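Local coordinates for protein BRIC1 (Synthetic construct, PDB 6FF6) that is a computationally designed repeat protein, with no known natural function, built to adopt a novel, corrugated helical architecture, at residues D132-M137 against E218-Y223; Q181-L186 against A232-I237. One frame throughout, in Å; residues are numbered along the deposited sequence.

Interaction 1 (D132-M137 against E218-Y223); sequences DMADVM and EQLDAY
L220 reaches across from helix 203-224 and sets its forked end against A134 and D135 of helix 125-146. Of the 129 Å² buried between the segments, L220 gives 61 Å², A134 32 Å² and D135 29 Å², so one leucine meets two neighbouring residues. Its CG stands anti to the backbone N (chi1 -170°), which carries both methyls toward the other helix. There A134 CB faces the fork, 3.8 Å from L220 CD2 and 3.9 Å from L220 CD1, so both branches touch the alanine, while CD2 alone goes on to D135. The CA atoms of A134 and L220, the nearest across the segments, are 7.9 Å apart.

The second meeting is of another kind. L220 CD2 lies 3.2 Å from D135 OD1, a close apolar-to-oxygen approach at the polar margin. The carboxylate is held elsewhere: Q217 NE2 bonds to D135 OD1, and K224 makes a salt bridge to D135 OD2. D221 OD1 is 4.5 Å from D135 OD1, and Q217 NE2 bonds to D221 OD1 as well, which probably eases the like charges. F130 and F131 also touch L220. Opposite chain directions, an apolar core and a charged margin are as expected where the first and last helices of an Hpt-type four-helix bundle pack together.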
loop_
_atom_site.group_PDB
_atom_site.type_symbol
_atom_site.label_atom_id
_atom_site.label_comp_id
_atom_site.label_asym_id
_atom_site.label_seq_id
_atom_site.Cartn_x
_atom_site.Cartn_y
_atom_site.Cartn_z
ATOM N N ASP A 132 -11.182 6.812 11.478
ATOM C CA ASP A 132 -10.535 7.864 12.249
ATOM C C ASP A 132 -10.390 9.165 11.416
ATOM O O ASP A 132 -10.780 10.230 11.897
ATOM C CB ASP A 132 -9.180 7.325 12.759
ATOM C CG ASP A 132 -8.112 8.327 13.148
ATOM O OD1 ASP A 132 -8.468 9.420 13.652
ATOM O OD2 ASP A 132 -6.924 8.013 12.969
ATOM N N MET A 133 -9.825 9.076 10.195
ATOM C CA MET A 133 -9.675 10.223 9.296
ATOM C C MET A 133 -11.026 10.909 9.007
ATOM O O MET A 133 -11.142 12.125 9.201
ATOM C CB MET A 133 -9.008 9.802 7.975
ATOM C CG MET A 133 -8.988 10.922 6.938
ATOM S SD MET A 133 -7.385 11.224 6.150
ATOM C CE MET A 133 -6.418 11.359 7.472
ATOM N N ALA A 134 -12.033 10.126 8.541
ATOM C CA ALA A 134 -13.373 10.635 8.212
ATOM C C ALA A 134 -14.046 11.319 9.394
ATOM O O ALA A 134 -14.636 12.371 9.192
ATOM C CB ALA A 134 -14.267 9.520 7.652
ATOM N N ASP A 135 -13.943 10.739 10.614
ATOM C CA ASP A 135 -14.453 11.319 11.863
ATOM C C ASP A 135 -13.941 12.774 12.009
ATOM O O ASP A 135 -14.740 13.689 12.274
ATOM C CB ASP A 135 -13.932 10.534 13.083
ATOM C CG ASP A 135 -14.658 9.265 13.424
ATOM O OD1 ASP A 135 -15.833 9.138 13.044
ATOM O OD2 ASP A 135 -14.054 8.400 14.095
ATOM N N VAL A 136 -12.619 12.972 11.816
ATOM C CA VAL A 136 -11.954 14.274 11.924
ATOM C C VAL A 136 -12.394 15.252 10.827
ATOM O O VAL A 136 -12.707 16.415 11.132
ATOM C CB VAL A 136 -10.417 14.136 12.007
ATOM C CG1 VAL A 136 -9.749 15.502 12.082
ATOM C CG2 VAL A 136 -10.015 13.290 13.212
ATOM N N MET A 137 -12.451 14.782 9.570
ATOM C CA MET A 137 -12.915 15.599 8.439
ATOM C C MET A 137 -14.354 16.130 8.592
ATOM O O MET A 137 -14.651 17.240 8.140
ATOM C CB MET A 137 -12.740 14.853 7.123
ATOM C CG MET A 137 -11.305 14.877 6.660
ATOM S SD MET A 137 -11.181 14.474 4.909
ATOM C CE MET A 137 -9.500 15.130 4.503
ATOM N N GLU A 218 -23.627 9.162 11.092
ATOM C CA GLU A 218 -24.426 7.958 11.384
ATOM C C GLU A 218 -24.135 6.881 10.336
ATOM O O GLU A 218 -24.058 5.694 10.689
ATOM C CB GLU A 218 -25.915 8.276 11.387
ATOM C CG GLU A 218 -26.380 9.175 12.520
ATOM C CD GLU A 218 -27.838 9.604 12.439
ATOM O OE1 GLU A 218 -28.520 9.247 11.447
ATOM O OE2 GLU A 218 -28.297 10.304 13.372
ATOM N N GLN A 219 -23.970 7.299 9.044
ATOM C CA GLN A 219 -23.653 6.379 7.939
ATOM C C GLN A 219 -22.276 5.790 8.201
ATOM O O GLN A 219 -22.136 4.579 8.184
ATOM C CB GLN A 219 -23.708 7.080 6.566
ATOM C CG GLN A 219 -25.120 7.355 6.057
ATOM C CD GLN A 219 -25.128 8.330 4.911
ATOM O OE1 GLN A 219 -24.099 8.851 4.496
ATOM N NE2 GLN A 219 -26.285 8.627 4.384
ATOM N N LEU A 220 -21.301 6.645 8.555
ATOM C CA LEU A 220 -19.946 6.231 8.928
ATOM C C LEU A 220 -19.953 5.243 10.127
ATOM O O LEU A 220 -19.385 4.153 10.030
ATOM C CB LEU A 220 -19.104 7.465 9.219
ATOM C CG LEU A 220 -17.622 7.205 9.396
ATOM C CD1 LEU A 220 -16.982 6.766 8.054
ATOM C CD2 LEU A 220 -16.910 8.381 10.138
ATOM N N ASP A 221 -20.687 5.590 11.193
ATOM C CA ASP A 221 -20.876 4.773 12.393
ATOM C C ASP A 221 -21.509 3.405 12.123
ATOM O O ASP A 221 -21.082 2.404 12.709
ATOM C CB ASP A 221 -21.665 5.548 13.456
ATOM C CG ASP A 221 -20.910 6.731 14.070
ATOM O OD1 ASP A 221 -19.680 6.869 13.812
ATOM O OD2 ASP A 221 -21.548 7.530 14.788
ATOM N N ALA A 222 -22.519 3.352 11.242
ATOM C CA ALA A 222 -23.152 2.092 10.867
ATOM C C ALA A 222 -22.090 1.189 10.258
ATOM O O ALA A 222 -21.906 0.076 10.746
ATOM C CB ALA A 222 -24.264 2.332 9.871
ATOM N N TYR A 223 -21.332 1.691 9.252
ATOM C CA TYR A 223 -20.248 0.920 8.621
ATOM C C TYR A 223 -19.141 0.568 9.639
ATOM O O TYR A 223 -18.574 -0.527 9.554
ATOM C CB TYR A 223 -19.598 1.671 7.447
ATOM C CG TYR A 223 -20.502 2.158 6.339
ATOM C CD1 TYR A 223 -21.244 1.264 5.575
ATOM C CD2 TYR A 223 -20.487 3.492 5.943
ATOM C CE1 TYR A 223 -22.004 1.698 4.495
ATOM C CE2 TYR A 223 -21.290 3.944 4.898
ATOM C CZ TYR A 223 -22.039 3.039 4.171
ATOM O OH TYR A 223 -22.790 3.459 3.108
#

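Interaction 2 (Q181-L186 against A232-I237); sequences QETTHL and ASFEYI
F234 lays the edge of its ring against E182 and T183, bridging from helix 231-247 to helix 178-196. From CB, its CG is placed anti to the backbone N (chi1 175°), and this swings a side chain that leaves the helix obliquely round to the neighbour. Along the facing edge, CD1 of F234 comes first, 3.5 Å from T183 OG1. F234 CE1 follows, 3.7 Å from E182 CB, and at the far end F234 CZ still lies 3.9 Å from the same E182 CB. That methylene is in the ring plane, so the approach is edge-on, with no stacking over a face. The hydroxyl is turned to other partners: T183 OG1 bonds to Q219 NE2 and to I179 O, leaving the ring only van der Waals contact with it.

The segments' axes pass 10.5 Å apart at 19°, nearly parallel, as befits two helices joined through an intervening antiparallel one, helix 203-224, in an up-down-up arrangement. The final helix leans on that middle helix too, through S233 on I215 and I237 on T212. Cutting F234 back to an alanine would probably take away the ring edge against E182 CB and T183 OG1 and open a gap beside E182. Deeper in, T183 CG2 meets I237 CG2 at 3.7 Å, the two side chains crossing at about a right angle. E182 bends at chi2 (-47°), and its carboxylate leads away from helix 231-247.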
loop_
_atom_site.group_PDB
_atom_site.type_symbol
_atom_site.label_atom_id
_atom_site.label_comp_id
_atom_site.label_asym_id
_atom_site.label_seq_id
_atom_site.Cartn_x
_atom_site.Cartn_y
_atom_site.Cartn_z
ATOM N N GLN A 181 -21.292 7.454 0.010
ATOM C CA GLN A 181 -20.750 8.077 -1.183
ATOM C C GLN A 181 -21.772 8.968 -1.809
ATOM O O GLN A 181 -21.459 10.113 -2.088
ATOM C CB GLN A 181 -20.283 7.017 -2.175
ATOM C CG GLN A 181 -19.536 7.589 -3.365
ATOM C CD GLN A 181 -19.326 6.565 -4.448
ATOM O OE1 GLN A 181 -20.167 5.677 -4.678
ATOM N NE2 GLN A 181 -18.215 6.696 -5.167
ATOM N N GLU A 182 -22.998 8.465 -1.998
ATOM C CA GLU A 182 -24.081 9.219 -2.601
ATOM C C GLU A 182 -24.449 10.471 -1.829
ATOM O O GLU A 182 -24.584 11.524 -2.448
ATOM C CB GLU A 182 -25.295 8.324 -2.834
ATOM C CG GLU A 182 -25.086 7.319 -3.960
ATOM C CD GLU A 182 -24.491 7.908 -5.226
ATOM O OE1 GLU A 182 -23.257 7.788 -5.408
ATOM O OE2 GLU A 182 -25.251 8.520 -6.016
ATOM N N THR A 183 -24.574 10.372 -0.481
ATOM C CA THR A 183 -24.908 11.486 0.397
ATOM C C THR A 183 -23.885 12.586 0.257
ATOM O O THR A 183 -24.258 13.739 0.058
ATOM C CB THR A 183 -25.063 11.026 1.850
ATOM O OG1 THR A 183 -26.031 9.992 1.899
ATOM C CG2 THR A 183 -25.519 12.148 2.768
ATOM N N THR A 184 -22.594 12.229 0.372
ATOM C CA THR A 184 -21.466 13.145 0.234
ATOM C C THR A 184 -21.392 13.732 -1.171
ATOM O O THR A 184 -21.118 14.915 -1.299
ATOM C CB THR A 184 -20.170 12.463 0.603
ATOM O OG1 THR A 184 -20.104 11.202 -0.039
ATOM C CG2 THR A 184 -19.995 12.283 2.077
ATOM N N HIS A 185 -21.666 12.929 -2.220
ATOM C CA HIS A 185 -21.632 13.414 -3.602
ATOM C C HIS A 185 -22.648 14.509 -3.854
ATOM O O HIS A 185 -22.315 15.512 -4.488
ATOM C CB HIS A 185 -21.841 12.298 -4.626
ATOM C CG HIS A 185 -21.243 12.607 -5.973
ATOM N ND1 HIS A 185 -20.545 13.791 -6.215
ATOM C CD2 HIS A 185 -21.180 11.838 -7.086
ATOM C CE1 HIS A 185 -20.111 13.709 -7.464
ATOM N NE2 HIS A 185 -20.468 12.555 -8.031
ATOM N N LEU A 186 -23.888 14.317 -3.369
ATOM C CA LEU A 186 -24.941 15.307 -3.521
ATOM C C LEU A 186 -24.588 16.617 -2.839
ATOM O O LEU A 186 -24.842 17.676 -3.412
ATOM C CB LEU A 186 -26.270 14.777 -3.013
ATOM C CG LEU A 186 -26.938 13.742 -3.892
ATOM C CD1 LEU A 186 -28.095 13.124 -3.189
ATOM C CD2 LEU A 186 -27.412 14.341 -5.204
ATOM N N ALA A 232 -34.042 5.208 5.623
ATOM C CA ALA A 232 -34.986 6.310 5.830
ATOM C C ALA A 232 -34.285 7.669 5.835
ATOM O O ALA A 232 -34.740 8.580 5.160
ATOM C CB ALA A 232 -35.769 6.096 7.110
ATOM N N SER A 233 -33.168 7.783 6.545
ATOM C CA SER A 233 -32.343 8.994 6.608
ATOM C C SER A 233 -31.723 9.292 5.260
ATOM O O SER A 233 -31.644 10.462 4.887
ATOM C CB SER A 233 -31.218 8.835 7.627
ATOM O OG SER A 233 -31.678 9.047 8.947
ATOM N N PHE A 234 -31.283 8.238 4.541
ATOM C CA PHE A 234 -30.661 8.355 3.236
ATOM C C PHE A 234 -31.617 8.975 2.247
ATOM O O PHE A 234 -31.242 9.942 1.582
ATOM C CB PHE A 234 -30.190 6.990 2.731
ATOM C CG PHE A 234 -29.646 7.011 1.315
ATOM C CD1 PHE A 234 -28.429 7.629 1.026
ATOM C CD2 PHE A 234 -30.341 6.400 0.276
ATOM C CE1 PHE A 234 -27.909 7.610 -0.273
ATOM C CE2 PHE A 234 -29.818 6.383 -1.021
ATOM C CZ PHE A 234 -28.611 6.995 -1.287
ATOM N N GLU A 235 -32.854 8.441 2.171
ATOM C CA GLU A 235 -33.877 8.947 1.276
ATOM C C GLU A 235 -34.281 10.380 1.649
ATOM O O GLU A 235 -34.454 11.240 0.774
ATOM C CB GLU A 235 -35.085 8.008 1.269
ATOM C CG GLU A 235 -34.809 6.641 0.654
ATOM C CD GLU A 235 -36.020 5.850 0.197
ATOM O OE1 GLU A 235 -37.140 6.417 0.153
ATOM O OE2 GLU A 235 -35.843 4.658 -0.143
ATOM N N TYR A 236 -34.412 10.637 2.956
ATOM C CA TYR A 236 -34.775 11.949 3.469
ATOM C C TYR A 236 -33.729 12.999 3.038
ATOM O O TYR A 236 -34.098 13.991 2.401
ATOM C CB TYR A 236 -34.949 11.901 5.011
ATOM C CG TYR A 236 -34.906 13.257 5.685
ATOM C CD1 TYR A 236 -36.016 14.102 5.675
ATOM C CD2 TYR A 236 -33.743 13.715 6.296
ATOM C CE1 TYR A 236 -35.962 15.374 6.249
ATOM C CE2 TYR A 236 -33.676 14.983 6.866
ATOM C CZ TYR A 236 -34.789 15.807 6.847
ATOM O OH TYR A 236 -34.698 17.050 7.425
ATOM N N ILE A 237 -32.433 12.753 3.344
ATOM C CA ILE A 237 -31.372 13.703 3.034
ATOM C C ILE A 237 -31.138 13.858 1.533
ATOM O O ILE A 237 -30.835 14.961 1.088
ATOM C CB ILE A 237 -30.062 13.414 3.821
ATOM C CG1 ILE A 237 -29.247 14.696 4.012
ATOM C CG2 ILE A 237 -29.234 12.274 3.243
ATOM C CD1 ILE A 237 -29.902 15.700 4.992
#

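Interactions 1 and 2 lie on the same side of the chain's centre, their own centres about 14 Å apart, and their segments alternate along the sequence. Q219 joins them: it belongs to the 218-223 segment of interaction 1, one residue before L220, yet its NE2 reaches T183 OG1 of interaction 2 at 2.8 Å, a probable hydrogen bond. The same Q219 NE2 is 4.1 Å from F234 CD1, a packing contact. Helix 203-224 therefore presents two different faces, L220 to helix 125-146 and Q219 to helices 178-196 and 231-247. E218 OE1 adds a looser approach, 4.0 Å from S233 OG.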